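Local atomic coordinates of heat shock protease HtrA (Thermotoga maritima, PDB entry 1L1J), a protein that probably cleaves polypeptide chains as an ATP-independent heat shock serine endopeptidase, of which this chain is the protease domain. Residues F63-Y68 and D114-Y119; E95-D100 and V107-A112; L120-S125 and T218-L223; G131-A136 and L188-E193; G166-L171 and T199-P204. All coordinates share one frame; numbering follows the deposited sequence.

Contact 1: residues F63-Y68 and D114-Y119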
# COMPACT_ATOMS: atom_id res chain seq x y z
N PHE A 63 1.67 -0.23 11.26
CA PHE A 63 2.18 -1.53 11.70
C PHE A 63 2.59 -1.57 13.16
O PHE A 63 3.03 -2.60 13.66
CB PHE A 63 3.34 -1.99 10.80
CG PHE A 63 4.54 -1.06 10.79
CD1 PHE A 63 5.58 -1.24 11.69
CD2 PHE A 63 4.66 -0.07 9.82
CE1 PHE A 63 6.73 -0.45 11.62
CE2 PHE A 63 5.81 0.72 9.74
CZ PHE A 63 6.84 0.53 10.64
N ASP A 64 2.41 -0.45 13.86
CA ASP A 64 2.75 -0.37 15.27
C ASP A 64 2.14 0.89 15.86
O ASP A 64 2.38 2.00 15.39
CB ASP A 64 4.28 -0.42 15.46
CG ASP A 64 4.81 -1.86 15.67
OD1 ASP A 64 6.02 -2.11 15.44
OD2 ASP A 64 4.02 -2.75 16.08
N PRO A 65 1.33 0.73 16.93
CA PRO A 65 0.59 1.76 17.68
C PRO A 65 1.19 3.15 17.77
O PRO A 65 0.46 4.14 17.80
CB PRO A 65 0.40 1.11 19.05
CG PRO A 65 1.53 0.12 19.14
CD PRO A 65 1.52 -0.47 17.76
N GLU A 66 2.51 3.24 17.82
CA GLU A 66 3.19 4.52 17.91
C GLU A 66 2.87 5.43 16.72
O GLU A 66 3.20 6.61 16.73
CB GLU A 66 4.71 4.32 18.00
CG GLU A 66 5.13 2.99 18.62
CD GLU A 66 5.08 1.84 17.61
OE1 GLU A 66 5.08 0.67 18.05
OE2 GLU A 66 5.06 2.11 16.39
N GLY A 67 2.24 4.87 15.69
CA GLY A 67 1.89 5.68 14.54
C GLY A 67 2.79 5.45 13.35
O GLY A 67 2.88 6.28 12.44
N TYR A 68 3.48 4.31 13.36
CA TYR A 68 4.36 3.98 12.26
C TYR A 68 3.58 3.35 11.10
O TYR A 68 2.77 2.45 11.29
CB TYR A 68 5.47 3.06 12.76
CG TYR A 68 6.58 3.86 13.39
CD1 TYR A 68 6.97 3.63 14.71
CD2 TYR A 68 7.22 4.88 12.68
CE1 TYR A 68 7.99 4.39 15.30
CE2 TYR A 68 8.23 5.65 13.26
CZ TYR A 68 8.60 5.39 14.57
OH TYR A 68 9.60 6.15 15.15
N ASP A 114 -2.58 11.40 22.32
CA ASP A 114 -2.93 10.67 23.54
C ASP A 114 -2.98 9.16 23.32
O ASP A 114 -2.06 8.43 23.72
CB ASP A 114 -4.28 11.17 24.10
CG ASP A 114 -5.42 11.12 23.08
OD1 ASP A 114 -5.33 11.82 22.04
OD2 ASP A 114 -6.41 10.39 23.33
N LYS A 115 -4.05 8.68 22.68
CA LYS A 115 -4.19 7.26 22.42
C LYS A 115 -3.36 6.81 21.23
O LYS A 115 -3.01 7.60 20.35
CB LYS A 115 -5.66 6.88 22.19
CG LYS A 115 -6.45 6.69 23.48
CD LYS A 115 -5.79 5.63 24.37
CE LYS A 115 -6.45 5.52 25.74
NZ LYS A 115 -5.81 4.49 26.62
N LYS A 116 -3.03 5.52 21.25
CA LYS A 116 -2.26 4.93 20.18
C LYS A 116 -3.24 4.51 19.10
O LYS A 116 -4.46 4.59 19.29
CB LYS A 116 -1.47 3.74 20.72
CG LYS A 116 -0.46 4.13 21.80
CD LYS A 116 0.46 2.97 22.21
CE LYS A 116 1.56 3.44 23.15
NZ LYS A 116 2.55 2.38 23.46
N PHE A 117 -2.72 4.07 17.96
CA PHE A 117 -3.54 3.68 16.83
C PHE A 117 -3.70 2.17 16.66
O PHE A 117 -3.03 1.38 17.33
CB PHE A 117 -2.92 4.22 15.55
CG PHE A 117 -2.65 5.69 15.58
CD1 PHE A 117 -3.69 6.60 15.43
CD2 PHE A 117 -1.36 6.17 15.76
CE1 PHE A 117 -3.44 7.98 15.44
CE2 PHE A 117 -1.10 7.54 15.78
CZ PHE A 117 -2.14 8.44 15.62
N PRO A 118 -4.62 1.76 15.78
CA PRO A 118 -4.85 0.33 15.51
C PRO A 118 -3.74 -0.08 14.54
O PRO A 118 -3.27 0.74 13.75
CB PRO A 118 -6.23 0.32 14.86
CG PRO A 118 -6.28 1.64 14.15
CD PRO A 118 -5.69 2.58 15.18
N TYR A 119 -3.33 -1.34 14.59
CA TYR A 119 -2.25 -1.77 13.71
C TYR A 119 -2.38 -3.21 13.24
O TYR A 119 -3.03 -4.04 13.88
CB TYR A 119 -0.92 -1.61 14.43
CG TYR A 119 -0.84 -2.45 15.67
CD1 TYR A 119 0.02 -3.55 15.74
CD2 TYR A 119 -1.66 -2.19 16.77
CE1 TYR A 119 0.06 -4.36 16.88
CE2 TYR A 119 -1.63 -2.99 17.91
CZ TYR A 119 -0.77 -4.08 17.96
OH TYR A 119 -0.72 -4.87 19.08
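P65 sits between the aromatic ring of Y119 and the aliphatic stem of K116. Its CD lies over the centre of one face of the Y119 ring, 3.8 Å from the ring centroid and only 13° off the normal, a well-placed CH-pi contact. On the other partner, P65 CB touches K116 CB at 3.6 Å, and CD of the same lysine comes almost as near, because the chain beyond CG is extended. Y119 also touches the strand end through its CB, 3.6 Å from D64 N.

The turn around P65 follows strand 54-64 and leads into strand 68-72 of the first sheet of this trypsin-like, double-barrel domain. Residues 114-119 belong to the connection that leaves strand 105-109 and carries the chain on to the second sheet, so the contact lays that connection against the turn.

One backbone hydrogen bond fixes the pairing: F117 N donates to P65 O at 3.2 Å, nearly straight at 172°, in the carbonyl plane and on a lone pair. The F117 ring then extends past the turn, its CD2 3.5 Å from G67 CA. G67 has a positive phi (104°), a conformation in which a CB would press on the carbonyl O of E66. Beyond the two segments, the F117 ring packs on I62, I110 and A112 and meets the ring of Y92 at a steep angle.

Contact 2: residues E95-D100 and V107-A112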
# COMPACT_ATOMS: atom_id res chain seq x y z
N GLU A 95 5.75 12.03 9.04
CA GLU A 95 7.15 12.40 8.91
C GLU A 95 7.90 11.30 8.19
O GLU A 95 7.97 10.17 8.68
CB GLU A 95 7.77 12.62 10.28
CG GLU A 95 9.03 13.44 10.24
CD GLU A 95 9.68 13.53 11.59
OE1 GLU A 95 10.44 14.50 11.80
OE2 GLU A 95 9.43 12.63 12.42
N TYR A 96 8.48 11.62 7.04
CA TYR A 96 9.23 10.63 6.27
C TYR A 96 10.41 10.02 7.04
O TYR A 96 11.53 10.52 6.97
CB TYR A 96 9.74 11.24 4.98
CG TYR A 96 10.50 10.26 4.13
CD1 TYR A 96 9.84 9.44 3.21
CD2 TYR A 96 11.88 10.15 4.24
CE1 TYR A 96 10.55 8.53 2.42
CE2 TYR A 96 12.60 9.24 3.46
CZ TYR A 96 11.93 8.43 2.55
OH TYR A 96 12.65 7.55 1.78
N ILE A 97 10.15 8.92 7.75
CA ILE A 97 11.15 8.20 8.53
C ILE A 97 12.32 7.70 7.68
O ILE A 97 13.49 7.81 8.06
CB ILE A 97 10.53 6.97 9.20
CG1 ILE A 97 9.31 7.38 10.03
CG2 ILE A 97 11.56 6.25 10.04
CD1 ILE A 97 9.62 8.31 11.17
N GLY A 98 11.99 7.12 6.52
CA GLY A 98 13.00 6.59 5.63
C GLY A 98 12.35 5.71 4.58
O GLY A 98 11.14 5.53 4.60
N GLY A 99 13.14 5.16 3.66
CA GLY A 99 12.55 4.34 2.63
C GLY A 99 13.62 3.78 1.72
O GLY A 99 14.79 3.78 2.07
N ASP A 100 13.21 3.31 0.54
CA ASP A 100 14.14 2.72 -0.43
C ASP A 100 13.42 2.67 -1.78
O ASP A 100 12.39 2.02 -1.89
CB ASP A 100 14.51 1.31 0.02
CG ASP A 100 15.59 0.68 -0.85
OD1 ASP A 100 15.49 0.76 -2.10
OD2 ASP A 100 16.53 0.08 -0.28
N VAL A 107 8.53 3.99 5.06
CA VAL A 107 7.85 4.11 6.35
C VAL A 107 7.57 5.57 6.70
O VAL A 107 8.36 6.48 6.42
CB VAL A 107 8.67 3.44 7.47
CG1 VAL A 107 10.00 4.15 7.64
CG2 VAL A 107 7.87 3.45 8.77
N ILE A 108 6.42 5.78 7.33
CA ILE A 108 5.96 7.10 7.71
C ILE A 108 5.56 7.10 9.18
O ILE A 108 5.42 6.04 9.78
CB ILE A 108 4.77 7.47 6.79
CG1 ILE A 108 5.22 8.57 5.83
CG2 ILE A 108 3.53 7.82 7.61
CD1 ILE A 108 6.35 8.14 4.92
N LYS A 109 5.39 8.29 9.76
CA LYS A 109 5.05 8.41 11.17
C LYS A 109 4.04 9.52 11.51
O LYS A 109 4.20 10.69 11.13
CB LYS A 109 6.33 8.62 11.99
CG LYS A 109 6.13 8.72 13.49
CD LYS A 109 5.55 7.44 14.06
CE LYS A 109 5.53 7.48 15.58
NZ LYS A 109 4.71 8.61 16.13
N ILE A 110 2.99 9.13 12.23
CA ILE A 110 1.92 10.03 12.64
C ILE A 110 1.90 10.26 14.16
O ILE A 110 1.93 9.32 14.95
CB ILE A 110 0.56 9.49 12.16
CG1 ILE A 110 0.17 10.17 10.85
CG2 ILE A 110 -0.51 9.73 13.20
CD1 ILE A 110 1.16 9.95 9.77
N LYS A 111 1.83 11.53 14.54
CA LYS A 111 1.81 11.91 15.95
C LYS A 111 0.58 11.33 16.66
O LYS A 111 -0.55 11.49 16.21
CB LYS A 111 1.80 13.44 16.06
CG LYS A 111 2.44 14.15 14.85
CD LYS A 111 2.68 15.64 15.15
CE LYS A 111 2.95 16.45 13.88
NZ LYS A 111 1.72 16.67 13.07
N ALA A 112 0.83 10.65 17.79
CA ALA A 112 -0.23 10.03 18.58
C ALA A 112 -0.48 10.78 19.91
O ALA A 112 -0.27 10.24 20.99
CB ALA A 112 0.13 8.56 18.87
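G98 and V107 pair in the beta hairpin formed by strands 98-100 and 105-109, at the margin of the antiparallel sheet in the first half of the trypsin-like domain. D104, predicted to be the charge-relay aspartate, lies in the connection between these strands. G98 and V107 are an antiparallel hydrogen-bonded pair, with V107 N donating to G98 O at 3.1 Å. Further along, E95 N donates to K109 O at 2.9 Å, on a lone pair in the carbonyl plane. The intervening bond from I97 N to V107 O is weak; Y96, just before it, is the centre of an inverse gamma turn.

I97 lies against both V107 and K109. Its CB meets V107 CG1 at 3.3 Å, while CD1 lies 3.4 Å from K109 CB. The isoleucine's CG1 is anti to its carbonyl carbon (chi1 -54°), and chi2 then carries CD1 to the lysine. An alanine here would lack CG1, CG2 and CD1 and would probably open a gap beside K109 CB and V107 CG1, although CB would still touch that valine methyl.

Y96 and I108 cross at about a right angle, with Y96 CD1 4.1 Å from I108 CD1. Both side chains also rest on V76 of helix 73-76, the helix that carries H74, the predicted charge-relay histidine. K109 turns its end away from I97: bent at chi2 and chi4, it brings NZ to I110 O at 3.1 Å, the nitrogen standing well above that carbonyl's plane.

Contact 3: residues L120-S125 and T218-L223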
# COMPACT_ATOMS: atom_id res chain seq x y z
N LEU A 120 -1.72 -3.49 12.12
CA LEU A 120 -1.71 -4.83 11.53
C LEU A 120 -0.46 -5.57 11.99
O LEU A 120 0.52 -4.96 12.39
CB LEU A 120 -1.73 -4.74 10.00
CG LEU A 120 -2.99 -4.31 9.23
CD1 LEU A 120 -4.19 -4.26 10.16
CD2 LEU A 120 -2.75 -2.96 8.57
N GLU A 121 -0.49 -6.89 11.93
CA GLU A 121 0.66 -7.69 12.32
C GLU A 121 1.28 -8.32 11.08
O GLU A 121 0.60 -8.58 10.10
CB GLU A 121 0.23 -8.78 13.30
CG GLU A 121 -0.53 -8.24 14.49
CD GLU A 121 -0.76 -9.30 15.56
OE1 GLU A 121 -1.34 -10.36 15.24
OE2 GLU A 121 -0.34 -9.06 16.72
N PHE A 122 2.59 -8.55 11.13
CA PHE A 122 3.28 -9.15 10.01
C PHE A 122 3.16 -10.67 10.01
O PHE A 122 3.12 -11.30 11.06
CB PHE A 122 4.77 -8.78 10.03
CG PHE A 122 5.02 -7.30 9.89
CD1 PHE A 122 6.28 -6.77 10.17
CD2 PHE A 122 4.02 -6.44 9.45
CE1 PHE A 122 6.52 -5.40 10.03
CE2 PHE A 122 4.25 -5.07 9.30
CZ PHE A 122 5.51 -4.56 9.59
N GLY A 123 3.06 -11.24 8.83
CA GLY A 123 2.98 -12.68 8.72
C GLY A 123 4.40 -13.09 8.38
O GLY A 123 5.35 -12.37 8.71
N ASP A 124 4.55 -14.23 7.72
CA ASP A 124 5.87 -14.71 7.33
C ASP A 124 5.82 -15.09 5.86
O ASP A 124 5.10 -16.01 5.47
CB ASP A 124 6.26 -15.92 8.17
CG ASP A 124 7.68 -16.35 7.93
OD1 ASP A 124 8.32 -15.79 7.01
OD2 ASP A 124 8.15 -17.25 8.65
N SER A 125 6.59 -14.38 5.05
CA SER A 125 6.64 -14.63 3.62
C SER A 125 7.18 -16.02 3.32
O SER A 125 6.67 -16.71 2.44
CB SER A 125 7.52 -13.60 2.94
OG SER A 125 6.96 -12.31 3.03
N THR A 218 10.86 -9.10 3.45
CA THR A 218 11.78 -8.18 2.82
C THR A 218 11.61 -6.85 3.54
O THR A 218 12.58 -6.18 3.87
CB THR A 218 11.47 -8.02 1.33
OG1 THR A 218 11.77 -9.25 0.66
CG2 THR A 218 12.27 -6.88 0.72
N VAL A 219 10.36 -6.48 3.81
CA VAL A 219 10.05 -5.23 4.49
C VAL A 219 10.68 -5.21 5.89
O VAL A 219 11.19 -4.17 6.33
CB VAL A 219 8.51 -5.04 4.60
CG1 VAL A 219 8.18 -3.66 5.16
CG2 VAL A 219 7.86 -5.22 3.23
N LYS A 220 10.66 -6.35 6.58
CA LYS A 220 11.24 -6.46 7.91
C LYS A 220 12.75 -6.19 7.85
O LYS A 220 13.30 -5.48 8.69
CB LYS A 220 11.01 -7.86 8.49
CG LYS A 220 9.56 -8.21 8.79
CD LYS A 220 9.49 -9.62 9.34
CE LYS A 220 8.08 -10.15 9.40
NZ LYS A 220 8.10 -11.63 9.57
N LYS A 221 13.42 -6.77 6.86
CA LYS A 221 14.84 -6.56 6.72
C LYS A 221 15.09 -5.08 6.45
O LYS A 221 16.15 -4.56 6.77
CB LYS A 221 15.42 -7.41 5.58
CG LYS A 221 15.32 -8.91 5.82
CD LYS A 221 16.05 -9.74 4.76
CE LYS A 221 15.82 -11.24 5.00
NZ LYS A 221 16.68 -12.12 4.14
N PHE A 222 14.11 -4.40 5.86
CA PHE A 222 14.27 -2.97 5.60
C PHE A 222 14.05 -2.21 6.89
O PHE A 222 14.90 -1.42 7.30
CB PHE A 222 13.26 -2.46 4.57
CG PHE A 222 13.19 -0.96 4.50
CD1 PHE A 222 14.23 -0.23 3.92
CD2 PHE A 222 12.12 -0.28 5.07
CE1 PHE A 222 14.19 1.16 3.92
CE2 PHE A 222 12.07 1.11 5.07
CZ PHE A 222 13.11 1.84 4.49
N LEU A 223 12.90 -2.44 7.51
CA LEU A 223 12.57 -1.77 8.75
C LEU A 223 13.74 -1.81 9.71
O LEU A 223 14.10 -0.81 10.31
CB LEU A 223 11.34 -2.40 9.40
CG LEU A 223 9.97 -2.04 8.83
CD1 LEU A 223 8.88 -2.61 9.72
CD2 LEU A 223 9.83 -0.53 8.74
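K220 and F122 run alongside each other, pointing opposite ways, and the lysine is the first residue along helix segment 218-223 to engage residues 120-125. Its CG lies 3.8 Å from F122 CD1. The chain beyond CG is extended, which brings CE against F122 CB at 3.6 Å and lets NZ continue past the phenylalanine to the backbone. There NZ donates to G123 O at 3.0 Å, in the plane of the carbonyl, with a C=O...donor angle of 159°. The amino group has a second, weak bond to N217 OD1. D124, whose OD1 accepts from N217 ND2, keeps that oxygen 4.9 Å from K220 NZ, close enough that opposite charges probably attract without a direct contact.

One helical turn on, L223 approaches F122 tip to tip. Its CD1 meets the rim of the ring in plane, 3.7 Å from F122 CE1. Both side chains also touch L70 of strand 68-72, and L223 reaches F63, so the apolar half of the contact runs on into the first sheet. The helix thus follows the second sheet and packs back against the first, as the C-terminal helix does in chymotrypsin-fold proteases.

Contact 4: residues G131-A136 and L188-E193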
# COMPACT_ATOMS: atom_id res chain seq x y z
N GLY A 131 -1.73 -20.58 -3.59
CA GLY A 131 -3.10 -21.05 -3.64
C GLY A 131 -3.85 -20.55 -2.43
O GLY A 131 -5.06 -20.76 -2.31
N GLU A 132 -3.15 -19.88 -1.52
CA GLU A 132 -3.81 -19.37 -0.34
C GLU A 132 -4.44 -18.03 -0.66
O GLU A 132 -3.89 -17.27 -1.44
CB GLU A 132 -2.83 -19.21 0.82
CG GLU A 132 -1.71 -18.23 0.56
CD GLU A 132 -1.12 -17.68 1.85
OE1 GLU A 132 -0.86 -18.47 2.77
OE2 GLU A 132 -0.91 -16.46 1.94
N TRP A 133 -5.59 -17.76 -0.07
CA TRP A 133 -6.28 -16.50 -0.33
C TRP A 133 -5.49 -15.29 0.14
O TRP A 133 -4.92 -15.30 1.23
CB TRP A 133 -7.66 -16.48 0.34
CG TRP A 133 -8.57 -17.57 -0.10
CD1 TRP A 133 -8.80 -18.75 0.53
CD2 TRP A 133 -9.37 -17.59 -1.29
NE1 TRP A 133 -9.69 -19.51 -0.19
CE2 TRP A 133 -10.05 -18.82 -1.32
CE3 TRP A 133 -9.56 -16.68 -2.35
CZ2 TRP A 133 -10.93 -19.17 -2.35
CZ3 TRP A 133 -10.43 -17.03 -3.38
CH2 TRP A 133 -11.10 -18.27 -3.37
N ALA A 134 -5.46 -14.26 -0.70
CA ALA A 134 -4.79 -13.00 -0.36
C ALA A 134 -5.83 -11.88 -0.47
O ALA A 134 -6.59 -11.81 -1.44
CB ALA A 134 -3.65 -12.75 -1.30
N ILE A 135 -5.88 -11.00 0.52
CA ILE A 135 -6.86 -9.94 0.47
C ILE A 135 -6.12 -8.62 0.37
O ILE A 135 -5.38 -8.26 1.27
CB ILE A 135 -7.74 -9.98 1.75
CG1 ILE A 135 -8.10 -11.43 2.10
CG2 ILE A 135 -9.02 -9.19 1.53
CD1 ILE A 135 -8.87 -11.59 3.39
N ALA A 136 -6.31 -7.91 -0.74
CA ALA A 136 -5.66 -6.62 -0.93
C ALA A 136 -6.57 -5.54 -0.37
O ALA A 136 -7.76 -5.52 -0.68
CB ALA A 136 -5.42 -6.38 -2.38
N LEU A 188 -3.16 -9.18 2.77
CA LEU A 188 -3.33 -10.09 3.91
C LEU A 188 -3.65 -11.57 3.64
O LEU A 188 -3.92 -11.99 2.51
CB LEU A 188 -4.41 -9.54 4.85
CG LEU A 188 -4.37 -8.08 5.31
CD1 LEU A 188 -5.77 -7.67 5.72
CD2 LEU A 188 -3.38 -7.89 6.47
N ASN A 189 -3.63 -12.33 4.74
CA ASN A 189 -3.93 -13.75 4.81
C ASN A 189 -5.38 -13.93 5.19
O ASN A 189 -6.14 -12.98 5.25
CB ASN A 189 -3.14 -14.42 5.91
CG ASN A 189 -1.72 -14.59 5.57
OD1 ASN A 189 -0.91 -14.95 6.42
ND2 ASN A 189 -1.38 -14.35 4.30
N ILE A 190 -5.74 -15.17 5.49
CA ILE A 190 -7.09 -15.46 5.94
C ILE A 190 -6.96 -15.30 7.44
O ILE A 190 -7.94 -15.32 8.17
CB ILE A 190 -7.54 -16.91 5.64
CG1 ILE A 190 -6.33 -17.79 5.29
CG2 ILE A 190 -8.62 -16.87 4.58
CD1 ILE A 190 -5.58 -17.42 3.98
N HIS A 191 -5.72 -15.11 7.87
CA HIS A 191 -5.43 -14.93 9.29
C HIS A 191 -5.26 -13.48 9.71
O HIS A 191 -5.02 -13.20 10.88
CB HIS A 191 -4.19 -15.74 9.66
CG HIS A 191 -4.32 -17.20 9.38
ND1 HIS A 191 -4.09 -17.74 8.14
CD2 HIS A 191 -4.71 -18.23 10.18
CE1 HIS A 191 -4.34 -19.04 8.17
NE2 HIS A 191 -4.72 -19.36 9.40
N GLY A 192 -5.38 -12.54 8.78
CA GLY A 192 -5.24 -11.14 9.13
C GLY A 192 -3.80 -10.69 9.24
O GLY A 192 -3.51 -9.61 9.72
N GLU A 193 -2.88 -11.52 8.77
CA GLU A 193 -1.47 -11.17 8.84
C GLU A 193 -1.00 -10.55 7.53
O GLU A 193 -1.35 -11.00 6.44
CB GLU A 193 -0.66 -12.42 9.15
CG GLU A 193 -1.18 -13.20 10.36
CD GLU A 193 -0.47 -14.53 10.52
OE1 GLU A 193 0.73 -14.53 10.83
OE2 GLU A 193 -1.11 -15.59 10.30
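I135 and L188 are joined by two backbone hydrogen bonds as an antiparallel hydrogen-bonded pair. L188 N donates to I135 O at 2.8 Å along an almost straight line (173°). In the return bond I135 N donates to L188 O at 3.0 Å, with the nitrogen above the carbonyl plane. L188 O receives a further approach from the neighbouring residue, a CA-H...O contact in which A134 CA stands 3.2 Å away. The oxygen is therefore held by one conventional bond and one weaker contact from adjacent residues of the same strand.

Van der Waals contacts flank the bonds. The side chains of I135 and L188 point to the same face of the sheet, where V9 of helix 5-13 touches both. CD1 of I135 rests 3.6 Å from N189 O. Beyond the paired residues, I190 turns its end back, so that CD1 comes to 3.5 Å from W133 O and, as the apolar side-chain pair, 4.3 Å from W133 CB.

One polar approach is not a hydrogen bond. E132 and N189 cross with carboxylate and amide planes 87° apart, and E132 OE2 stands 3.2 Å from N189 ND2, but the angle is too poor. Both side chains also touch I195 of strand 193-198.

Strand 133-138 thus binds the end of strand 186-188, just before the chain turns back into strand 193-198. Strand 186-188 follows closely on S183, the predicted nucleophile, and this antiparallel pairing is part of the second barrel of the chymotrypsin-like fold.

Contact 5: residues G166-L171 and T199-P204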
# COMPACT_ATOMS: atom_id res chain seq x y z
N GLY A 166 15.42 -1.08 -15.26
CA GLY A 166 15.62 -1.84 -14.05
C GLY A 166 14.74 -3.06 -14.00
O GLY A 166 14.25 -3.53 -15.03
N TYR A 167 14.53 -3.57 -12.80
CA TYR A 167 13.71 -4.75 -12.59
C TYR A 167 12.98 -4.63 -11.26
O TYR A 167 13.50 -4.05 -10.29
CB TYR A 167 14.58 -6.01 -12.51
CG TYR A 167 15.08 -6.62 -13.81
CD1 TYR A 167 16.13 -6.03 -14.54
CD2 TYR A 167 14.56 -7.82 -14.29
CE1 TYR A 167 16.64 -6.63 -15.69
CE2 TYR A 167 15.06 -8.43 -15.43
CZ TYR A 167 16.10 -7.83 -16.12
OH TYR A 167 16.62 -8.46 -17.23
N TYR A 168 11.77 -5.18 -11.21
CA TYR A 168 11.02 -5.23 -9.97
C TYR A 168 11.45 -6.63 -9.57
O TYR A 168 11.41 -7.53 -10.42
CB TYR A 168 9.50 -5.18 -10.23
CG TYR A 168 9.01 -3.88 -10.85
CD1 TYR A 168 8.49 -3.85 -12.14
CD2 TYR A 168 9.08 -2.69 -10.15
CE1 TYR A 168 8.06 -2.67 -12.72
CE2 TYR A 168 8.65 -1.50 -10.72
CZ TYR A 168 8.14 -1.49 -12.00
OH TYR A 168 7.70 -0.30 -12.56
N VAL A 169 11.89 -6.85 -8.33
CA VAL A 169 12.33 -8.19 -7.94
C VAL A 169 11.95 -8.66 -6.52
O VAL A 169 11.88 -7.86 -5.58
CB VAL A 169 13.87 -8.36 -8.12
CG1 VAL A 169 14.38 -7.45 -9.23
CG2 VAL A 169 14.59 -8.10 -6.82
N GLY A 170 11.73 -9.96 -6.39
CA GLY A 170 11.36 -10.55 -5.10
C GLY A 170 9.88 -10.42 -4.80
O GLY A 170 9.44 -10.66 -3.67
N LEU A 171 9.09 -10.10 -5.81
CA LEU A 171 7.66 -9.88 -5.64
C LEU A 171 6.74 -11.08 -5.51
O LEU A 171 6.97 -12.15 -6.09
CB LEU A 171 7.15 -9.01 -6.79
CG LEU A 171 7.91 -7.70 -7.01
CD1 LEU A 171 7.42 -7.04 -8.29
CD2 LEU A 171 7.72 -6.78 -5.80
N THR A 199 1.85 -3.39 -4.42
CA THR A 199 2.61 -2.40 -5.16
C THR A 199 2.22 -2.37 -6.63
O THR A 199 2.27 -3.38 -7.34
CB THR A 199 4.15 -2.61 -5.06
OG1 THR A 199 4.67 -3.06 -6.31
CG2 THR A 199 4.49 -3.61 -3.99
N ALA A 200 1.83 -1.18 -7.06
CA ALA A 200 1.39 -0.97 -8.42
C ALA A 200 2.47 -0.48 -9.38
O ALA A 200 2.20 -0.42 -10.58
CB ALA A 200 0.22 -0.01 -8.44
N ILE A 201 3.67 -0.12 -8.91
CA ILE A 201 4.68 0.36 -9.87
C ILE A 201 4.59 -0.51 -11.12
O ILE A 201 4.73 -0.02 -12.25
CB ILE A 201 6.16 0.31 -9.32
CG1 ILE A 201 6.31 -0.77 -8.23
CG2 ILE A 201 6.58 1.69 -8.83
CD1 ILE A 201 7.75 -0.93 -7.70
N VAL A 202 4.32 -1.81 -10.93
CA VAL A 202 4.15 -2.71 -12.05
C VAL A 202 2.79 -2.29 -12.60
O VAL A 202 1.79 -2.99 -12.44
CB VAL A 202 4.12 -4.18 -11.62
CG1 VAL A 202 4.17 -5.07 -12.85
CG2 VAL A 202 5.27 -4.48 -10.71
N ASN A 203 2.80 -1.11 -13.22
CA ASN A 203 1.64 -0.46 -13.83
C ASN A 203 0.25 -1.10 -13.67
O ASN A 203 -0.60 -0.55 -12.95
CB ASN A 203 1.97 -0.19 -15.31
CG ASN A 203 3.28 0.57 -15.48
OD1 ASN A 203 4.33 0.14 -15.00
ND2 ASN A 203 3.22 1.71 -16.16
N PRO A 204 -0.00 -2.27 -14.29
CA PRO A 204 0.83 -3.11 -15.15
C PRO A 204 0.82 -2.81 -16.67
O PRO A 204 1.51 -3.48 -17.44
CB PRO A 204 0.33 -4.52 -14.83
CG PRO A 204 -1.13 -4.30 -14.65
CD PRO A 204 -1.19 -3.02 -13.83
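Y168 and V202 make a CH-pi contact: V202 CG2 lies over one face of the tyrosine ring, 3.8 Å from its centroid and 21° off the normal. The methyl is displaced toward the rim, with Y168 CD1 nearest to it at 3.6 Å. With the valine's CG1 anti to the backbone N (chi1 -171°), it is CG2 that is left to meet the ring.

Other apolar contacts extend the patch. I201 approaches the same ring obliquely, its CD1 against CE2 and CD2 and its CB 3.4 Å from Y168 CE2. L171 adds a lighter touch, its CD1 4.1 Å from V202 CG2. G170 and L171 together oppose R157 in a G1 beta bulge, where strand 167-174 turns a corner.

Among polar atoms, Y168 OH stands 3.0 Å from I201 O. An alanine in place of Y168 would probably leave V202 CG2 without the ring face it packs on and I201 CD1 without this aromatic neighbour, opening a gap between strand and loop.

Beyond the ring, the I201 side chain lies about 3 Å from those of H74 and D104, nearest atoms, while A200 N is hydrogen-bonded to S183 OG. The loop that packs on Y168 therefore borders the predicted Ser-His-Asp charge relay, in the cleft between the two barrels of a chymotrypsin-fold protease.

In the fold
Contacts 1 and 2 are neighbours on the first sheet, their centres 12 Å apart, and G67 O lies 2.9 Å from I110 N, a probable hydrogen bond between them. Contact 3 joins this side to the second sheet: F63 of contact 1 packs on F122 and L223, and F222 meets G98 and G99 of contact 2. Contact 4, nested within the loop closed by contact 3, touches it where E193 lies beside G123. Contacts 4 and 5 share the second sheet, with centres 20 Å apart and segments alternating along the chain. Contact 5 alone borders the predicted triad directly; the side chain of Y96 in contact 2 is about 9 Å from that of D104.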